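Local coordinates for ribosome inactivating type 1 protein (Iris hollandica, PDB 3MVG), which is a plant type 1 ribosome-inactivating protein, the single-chain kind in a family of toxins named for disabling ribosomes, at residues 45-50 and 66-71; 36-41 and 245-250; 54-59 and 132-137. All blocks are in the same frame, centred on the assembly; numbering follows the deposited sequence.

Contact 1. Residues 45-50 and 66-71; sequences SQQDLL and LNRVNA. With SO4 (sulfate ion), chain C.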
# COMPACT_ATOMS: atom_id res chain seq x y z
N SER A 45 -24.66 20.76 10.28
CA SER A 45 -24.29 20.87 11.69
C SER A 45 -22.82 20.52 11.93
O SER A 45 -22.13 20.04 11.02
CB SER A 45 -25.18 19.97 12.54
OG SER A 45 -24.76 18.62 12.45
N GLN A 46 -22.36 20.75 13.16
CA GLN A 46 -20.99 20.44 13.58
C GLN A 46 -20.64 18.96 13.46
O GLN A 46 -19.47 18.60 13.46
CB GLN A 46 -20.77 20.87 15.04
CG GLN A 46 -20.49 22.35 15.21
CD GLN A 46 -20.31 22.74 16.66
OE1 GLN A 46 -19.79 21.97 17.46
NE2 GLN A 46 -20.74 23.95 17.00
N GLN A 47 -21.67 18.10 13.38
CA GLN A 47 -21.46 16.67 13.17
C GLN A 47 -20.73 16.41 11.85
O GLN A 47 -20.13 15.35 11.69
CB GLN A 47 -22.80 15.92 13.23
CG GLN A 47 -22.66 14.38 13.18
CD GLN A 47 -23.88 13.64 13.72
OE1 GLN A 47 -24.24 12.57 13.22
NE2 GLN A 47 -24.52 14.20 14.74
N ASP A 48 -20.81 17.37 10.93
CA ASP A 48 -20.15 17.30 9.62
C ASP A 48 -18.64 17.51 9.70
O ASP A 48 -17.95 17.30 8.70
CB ASP A 48 -20.67 18.38 8.66
CG ASP A 48 -22.13 18.21 8.25
OD1 ASP A 48 -22.71 17.12 8.42
OD2 ASP A 48 -22.68 19.21 7.74
N LEU A 49 -18.12 17.98 10.83
CA LEU A 49 -16.71 18.39 10.91
C LEU A 49 -15.83 17.40 11.65
O LEU A 49 -16.30 16.62 12.49
CB LEU A 49 -16.58 19.79 11.54
CG LEU A 49 -17.35 20.92 10.86
CD1 LEU A 49 -17.18 22.24 11.61
CD2 LEU A 49 -16.95 21.09 9.39
N LEU A 50 -14.54 17.43 11.33
CA LEU A 50 -13.55 16.64 12.02
C LEU A 50 -12.28 17.47 12.11
O LEU A 50 -11.90 18.12 11.14
CB LEU A 50 -13.30 15.33 11.26
CG LEU A 50 -12.38 14.32 11.93
CD1 LEU A 50 -12.99 13.77 13.20
CD2 LEU A 50 -12.09 13.20 10.96
N LEU A 66 -11.59 19.34 8.65
CA LEU A 66 -12.10 18.61 7.50
C LEU A 66 -13.61 18.58 7.52
O LEU A 66 -14.24 18.58 8.58
CB LEU A 66 -11.54 17.18 7.46
CG LEU A 66 -10.15 17.02 6.84
CD1 LEU A 66 -9.09 17.78 7.64
CD2 LEU A 66 -9.79 15.55 6.72
N ASN A 67 -14.19 18.59 6.32
CA ASN A 67 -15.60 18.31 6.14
C ASN A 67 -15.70 16.80 5.94
O ASN A 67 -15.11 16.24 5.01
CB ASN A 67 -16.11 19.07 4.92
CG ASN A 67 -17.59 18.86 4.66
OD1 ASN A 67 -18.27 18.11 5.36
ND2 ASN A 67 -18.10 19.55 3.65
N ARG A 68 -16.42 16.12 6.83
CA ARG A 68 -16.58 14.67 6.71
C ARG A 68 -17.28 14.25 5.41
O ARG A 68 -17.06 13.15 4.92
CB ARG A 68 -17.35 14.10 7.90
CG ARG A 68 -16.62 14.19 9.24
CD ARG A 68 -17.49 13.73 10.42
NE ARG A 68 -17.88 12.33 10.30
CZ ARG A 68 -19.13 11.86 10.35
NH1 ARG A 68 -20.17 12.67 10.56
NH2 ARG A 68 -19.34 10.56 10.21
N VAL A 69 -18.10 15.13 4.85
CA VAL A 69 -18.82 14.85 3.61
C VAL A 69 -17.87 14.54 2.45
O VAL A 69 -18.13 13.67 1.63
CB VAL A 69 -19.81 16.01 3.24
CG1 VAL A 69 -20.52 15.76 1.92
CG2 VAL A 69 -20.82 16.20 4.35
N ASN A 70 -16.74 15.24 2.39
CA ASN A 70 -15.82 15.03 1.28
C ASN A 70 -14.38 14.75 1.70
O ASN A 70 -13.49 14.64 0.85
CB ASN A 70 -15.90 16.19 0.27
CG ASN A 70 -15.42 17.51 0.83
OD1 ASN A 70 -15.04 17.61 2.00
ND2 ASN A 70 -15.41 18.54 -0.01
N ALA A 71 -14.16 14.63 3.01
CA ALA A 71 -12.83 14.37 3.59
C ALA A 71 -11.80 15.47 3.28
O ALA A 71 -10.60 15.23 3.36
CB ALA A 71 -12.29 13.00 3.17
S SO4 C . -23.26 10.37 10.00
O1 SO4 C . -23.07 11.65 10.56
O2 SO4 C . -23.62 10.28 8.64
O3 SO4 C . -22.09 9.65 10.05
O4 SO4 C . -24.25 9.74 10.87

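Contact 2. Residues 36-41 and 245-250; sequences IPLLPA and ALLLRW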
# COMPACT_ATOMS: atom_id res chain seq x y z
N ILE A 36 -16.28 -0.42 0.76
CA ILE A 36 -15.65 0.89 0.88
C ILE A 36 -16.57 1.78 1.71
O ILE A 36 -17.78 1.82 1.47
CB ILE A 36 -15.39 1.53 -0.50
CG1 ILE A 36 -14.70 0.53 -1.45
CG2 ILE A 36 -14.55 2.80 -0.35
CD1 ILE A 36 -14.51 1.06 -2.84
N PRO A 37 -16.01 2.50 2.70
CA PRO A 37 -16.84 3.40 3.50
C PRO A 37 -17.48 4.51 2.68
O PRO A 37 -16.83 5.13 1.82
CB PRO A 37 -15.84 4.01 4.48
CG PRO A 37 -14.79 2.98 4.62
CD PRO A 37 -14.64 2.38 3.25
N LEU A 38 -18.75 4.76 2.96
CA LEU A 38 -19.49 5.85 2.36
C LEU A 38 -19.43 7.06 3.28
O LEU A 38 -19.73 6.95 4.47
CB LEU A 38 -20.95 5.43 2.16
CG LEU A 38 -21.89 6.38 1.42
CD1 LEU A 38 -21.45 6.57 -0.01
CD2 LEU A 38 -23.31 5.83 1.47
N LEU A 39 -19.02 8.20 2.75
CA LEU A 39 -18.98 9.42 3.55
C LEU A 39 -20.40 9.92 3.83
O LEU A 39 -21.35 9.55 3.11
CB LEU A 39 -18.12 10.48 2.85
CG LEU A 39 -16.62 10.13 2.80
CD1 LEU A 39 -15.88 11.17 2.00
CD2 LEU A 39 -16.00 10.01 4.21
N PRO A 40 -20.57 10.73 4.89
CA PRO A 40 -21.91 11.19 5.25
C PRO A 40 -22.54 12.14 4.23
O PRO A 40 -21.85 12.72 3.38
CB PRO A 40 -21.71 11.93 6.58
CG PRO A 40 -20.28 12.04 6.78
CD PRO A 40 -19.55 11.13 5.87
N ALA A 41 -23.85 12.28 4.34
CA ALA A 41 -24.57 13.38 3.71
C ALA A 41 -24.35 14.66 4.52
O ALA A 41 -24.18 14.60 5.75
CB ALA A 41 -26.05 13.04 3.62
N ALA A 245 -10.80 4.29 -1.04
CA ALA A 245 -10.92 3.96 0.38
C ALA A 245 -12.01 4.72 1.11
O ALA A 245 -12.31 4.40 2.26
CB ALA A 245 -9.57 4.17 1.08
N LEU A 246 -12.56 5.74 0.46
CA LEU A 246 -13.70 6.51 0.94
C LEU A 246 -14.51 6.89 -0.27
O LEU A 246 -13.93 7.20 -1.32
CB LEU A 246 -13.26 7.80 1.64
CG LEU A 246 -12.38 7.70 2.89
CD1 LEU A 246 -11.87 9.07 3.28
CD2 LEU A 246 -13.15 7.05 4.03
N LEU A 247 -15.83 6.90 -0.13
CA LEU A 247 -16.71 7.26 -1.25
C LEU A 247 -17.43 8.56 -0.99
O LEU A 247 -18.10 8.72 0.04
CB LEU A 247 -17.76 6.18 -1.50
CG LEU A 247 -17.28 4.76 -1.75
CD1 LEU A 247 -18.48 3.84 -1.76
CD2 LEU A 247 -16.50 4.63 -3.04
N LEU A 248 -17.32 9.50 -1.93
CA LEU A 248 -18.16 10.69 -1.92
C LEU A 248 -19.61 10.26 -2.18
O LEU A 248 -19.89 9.67 -3.23
CB LEU A 248 -17.70 11.68 -3.00
CG LEU A 248 -18.47 13.00 -3.06
CD1 LEU A 248 -18.22 13.83 -1.80
CD2 LEU A 248 -18.06 13.76 -4.30
N ARG A 249 -20.51 10.54 -1.25
CA ARG A 249 -21.89 10.08 -1.39
C ARG A 249 -22.55 10.72 -2.61
O ARG A 249 -22.51 11.95 -2.78
CB ARG A 249 -22.69 10.34 -0.12
CG ARG A 249 -24.10 9.74 -0.13
CD ARG A 249 -24.83 9.98 1.18
NE ARG A 249 -24.14 9.30 2.28
CZ ARG A 249 -24.73 8.79 3.35
NH1 ARG A 249 -26.04 8.89 3.53
NH2 ARG A 249 -23.99 8.17 4.27
N TRP A 250 -23.13 9.88 -3.45
CA TRP A 250 -23.78 10.31 -4.68
C TRP A 250 -25.24 10.71 -4.42
O TRP A 250 -25.99 9.93 -3.83
CB TRP A 250 -23.69 9.20 -5.73
CG TRP A 250 -24.34 9.54 -7.05
CD1 TRP A 250 -24.01 10.56 -7.89
CD2 TRP A 250 -25.42 8.83 -7.68
NE1 TRP A 250 -24.82 10.54 -9.00
CE2 TRP A 250 -25.69 9.49 -8.90
CE3 TRP A 250 -26.18 7.71 -7.33
CZ2 TRP A 250 -26.70 9.07 -9.77
CZ3 TRP A 250 -27.19 7.29 -8.20
CH2 TRP A 250 -27.44 7.97 -9.41
O HOH W 1 -20.37 12.35 1.04

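Contact 3. Residues 54-59 and 132-137; sequences LFDWGN and AITTLH. Unlike the reference sequence in segment 132-137: Thr134 (reference Ser).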
# COMPACT_ATOMS: atom_id res chain seq x y z
N LEU A 54 -2.04 18.22 13.79
CA LEU A 54 -0.76 17.78 13.27
C LEU A 54 0.37 18.50 13.96
O LEU A 54 0.32 19.71 14.12
CB LEU A 54 -0.68 18.08 11.77
CG LEU A 54 -1.77 17.49 10.88
CD1 LEU A 54 -1.61 18.03 9.48
CD2 LEU A 54 -1.67 15.97 10.88
N PHE A 55 1.42 17.75 14.32
CA PHE A 55 2.55 18.29 15.09
C PHE A 55 3.84 18.20 14.29
O PHE A 55 4.16 17.15 13.73
CB PHE A 55 2.73 17.51 16.40
CG PHE A 55 1.59 17.68 17.38
CD1 PHE A 55 0.40 16.99 17.23
CD2 PHE A 55 1.74 18.51 18.50
CE1 PHE A 55 -0.64 17.14 18.15
CE2 PHE A 55 0.71 18.66 19.43
CZ PHE A 55 -0.48 17.97 19.26
N ASP A 56 4.58 19.31 14.23
CA ASP A 56 5.86 19.34 13.52
C ASP A 56 7.01 18.76 14.36
O ASP A 56 6.75 18.17 15.41
CB ASP A 56 6.17 20.76 13.01
CG ASP A 56 6.55 21.74 14.11
OD1 ASP A 56 6.76 21.33 15.27
OD2 ASP A 56 6.65 22.94 13.78
N TRP A 57 8.25 18.89 13.90
CA TRP A 57 9.38 18.27 14.61
C TRP A 57 9.54 18.79 16.04
O TRP A 57 10.04 18.07 16.90
CB TRP A 57 10.70 18.43 13.86
CG TRP A 57 10.78 17.74 12.52
CD1 TRP A 57 10.95 18.33 11.30
CD2 TRP A 57 10.69 16.32 12.25
NE1 TRP A 57 10.98 17.40 10.31
CE2 TRP A 57 10.82 16.15 10.86
CE3 TRP A 57 10.53 15.19 13.06
CZ2 TRP A 57 10.77 14.90 10.25
CZ3 TRP A 57 10.48 13.94 12.45
CH2 TRP A 57 10.60 13.81 11.06
N GLY A 58 9.12 20.03 16.28
CA GLY A 58 9.17 20.61 17.63
C GLY A 58 7.87 20.50 18.40
O GLY A 58 7.68 21.19 19.40
N ASN A 59 6.97 19.62 17.95
CA ASN A 59 5.63 19.51 18.51
C ASN A 59 4.80 20.79 18.54
O ASN A 59 3.95 20.97 19.40
CB ASN A 59 5.63 18.83 19.88
CG ASN A 59 5.79 17.34 19.78
OD1 ASN A 59 5.37 16.72 18.79
ND2 ASN A 59 6.41 16.75 20.79
N ALA A 132 5.42 21.89 6.21
CA ALA A 132 4.11 22.49 5.95
C ALA A 132 3.43 22.86 7.27
O ALA A 132 2.83 23.94 7.38
CB ALA A 132 3.25 21.55 5.12
N ILE A 133 3.51 21.97 8.26
CA ILE A 133 2.95 22.28 9.58
C ILE A 133 3.62 23.51 10.18
O ILE A 133 2.94 24.42 10.65
CB ILE A 133 3.09 21.09 10.55
CG1 ILE A 133 2.30 19.88 10.05
CG2 ILE A 133 2.64 21.50 11.96
CD1 ILE A 133 2.78 18.57 10.71
N THR A 134 4.95 23.54 10.16
CA THR A 134 5.69 24.67 10.73
C THR A 134 5.32 25.97 10.03
O THR A 134 5.15 27.01 10.68
CB THR A 134 7.21 24.45 10.63
OG1 THR A 134 7.57 23.29 11.38
CG2 THR A 134 7.97 25.62 11.20
N THR A 135 5.21 25.91 8.71
CA THR A 135 4.90 27.09 7.91
C THR A 135 3.54 27.66 8.28
O THR A 135 3.41 28.86 8.53
CB THR A 135 4.99 26.78 6.41
OG1 THR A 135 6.32 26.35 6.10
CG2 THR A 135 4.68 28.01 5.57
N LEU A 136 2.53 26.80 8.36
CA LEU A 136 1.21 27.25 8.77
C LEU A 136 1.21 27.70 10.22
O LEU A 136 0.53 28.66 10.58
CB LEU A 136 0.16 26.17 8.54
CG LEU A 136 -0.11 25.81 7.07
CD1 LEU A 136 -1.33 24.92 6.98
CD2 LEU A 136 -0.30 27.05 6.18
N HIS A 137 1.99 27.02 11.07
CA HIS A 137 2.06 27.41 12.48
C HIS A 137 2.52 28.86 12.63
O HIS A 137 1.98 29.61 13.45
CB HIS A 137 2.99 26.49 13.26
CG HIS A 137 3.00 26.77 14.73
ND1 HIS A 137 3.88 27.64 15.32
CD2 HIS A 137 2.19 26.32 15.72
CE1 HIS A 137 3.64 27.69 16.62
NE2 HIS A 137 2.62 26.90 16.89
O HOH W 2 9.10 21.03 11.54

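Contact 1. Residues 45-50 and 66-71
Leu50 and Leu66 face each other as an antiparallel hydrogen-bonded pair near the open end of the beta hairpin built from strands 49-55 and 61-67, neighbours in the six-stranded mixed sheet. Leu66 N gives to Leu50 O at 2.8 Å and Leu50 N returns a bond to Leu66 O at 3.0 Å. One step outward, Leu49 and Asn67 form the non-hydrogen-bonded pair, where Leu49 CA lies 3.4 Å from Leu66 O in a CA-H...O contact. This is the tight part. Both leucines of the first pair lie on one face of the sheet; Leu50 CB rests on Arg68 CG at 4.0 Å, and helix 13-27 packs onto Leu50 with Leu23, Arg26 and Leu27. Leu49 and Asn67 occupy the other face.

Beyond the strands the two segments stay joined by Arg68 N, which donates to Asp48 O at 2.7 Å. Asn67 OD1 lies near that same carbonyl but is itself an acceptor; it takes the Val69 N-H in an Asx turn, with the donor 60° above the amide plane. The Asp48 carboxylate turns back to its own loop, to Ser43 OG and Gly44 N.

Toward Gln47, whose side chain is exposed, the contact opens out and polar groups take over. The bend at chi3 (62°) swings Arg68 NE round to the carbonyl of Arg26, and NH2 finds that of Ser28, which fixes the rotation of the guanidinium. NH1 donates to Gln47 O at 2.9 Å. The extended Gln47 side chain passes obliquely beside this group. A sulfate ion, probably from the crystallisation liquor, sits at the guanidinium edge in its plane: Arg68 NH2 meets sulfate O3 at 2.9 Å, and Arg68 NH1 reaches sulfate O1 at 3.1 Å along a nearly straight N-H (175°).

Contact 2. Residues 36-41 and 245-250
Leu38 and Arg249 each hold CG anti to their own backbone N (chi1 -175° and -173°), and their side chains cross at about a right angle beside a single beta bridge. That bridge pairs Leu38 with Leu247, joining two backbones that run in broadly the same direction, 31° apart. Leu247 N donates to Pro37 O at 2.8 Å, and Leu39 N to Leu247 O at 2.9 Å.

Apolar groups fill in around it. The CG2 branch of Ile36 presses on Leu247 CG at 3.6 Å, the two side chains crossing squarely, while Leu246 CD2 touches both Pro37 CB and Leu39 CD2. Helix 13-27 closes this part through Leu27, and Trp201 NE1 takes up the carbonyl of Leu246. Pro37 also packs on Gln179 of the second subunit.

At the far end the Arg249 guanidinium is sandwiched: Leu38 CD2 lies over one face, and the Pro40-Ala41 peptide over the other, with Ala41 N 3.6 Å from Arg249 NE. Water 1 links Pro40 O to Arg249 N. Leu39 O comes near the guanidinium edge and takes Arg249 NE at 2.9 Å and, weakly, Arg249 NH2 at 3.2 Å.

Contact 3. Residues 54-59 and 132-137
Asp56 meets Thr134 through a short hydrogen bond, Thr134 OG1 to Asp56 OD2 at 2.6 Å. The aspartate carries CG between its backbone N and carbonyl carbon (chi1 73°), a crowded position, and its side chain crosses that of the threonine at about a right angle. The hydroxyl meets OD2 on its anti side, 32° out of the carboxylate plane. The same OD2 has a salt bridge to Arg60, while OD1 takes a weak bond from Gly58 N at 2.9 Å, so both ends of the carboxylate are engaged. Thr134 holds OG1 beside its backbone N (chi1 -62°), which also puts it in hydrogen-bonding range of Ala130 O one turn back; water 2 donates to OG1 at 2.7 Å and accepts from Trp57 N.

Ile133 supplies the apolar half, with its two branches going to different places. CG2, anti to the backbone N, lies against Leu54 O at 3.6 Å and near Asp56 CB; CD1, at the end of the other branch, touches Leu54 CB at 3.7 Å and Phe55 O. Ile62 of the partner strand packs on Ile133 as well. The whole is alpha/beta packing: helix 126-138 lies against the end of a beta hairpin, where a type I turn from Asp56 to Asn59 links strands 49-55 and 61-67.

Overall arrangement
Contacts 1 and 3 sit at opposite ends of one hairpin, strands 49-55 and 61-67, with centres about 23 Å apart: 45-50/66-71 at its open end, 54-59/132-137 at its turn. Contact 2 lies about 12 Å from contact 1 and touches it, Leu39 and Pro40 packing on the backbone of Arg68 and Val69. From contact 3 its centre is about 29 Å away, on the opposite side of the chain's centre. Along the chain, segment 36-41 comes first and 245-250 last, so contact 2 brings residues near the C-terminal end of the model back to the N-terminal part, enclosing the other two. Contact 1 closes the hairpin's open end; contact 3 sets helix 126-138 against its turn.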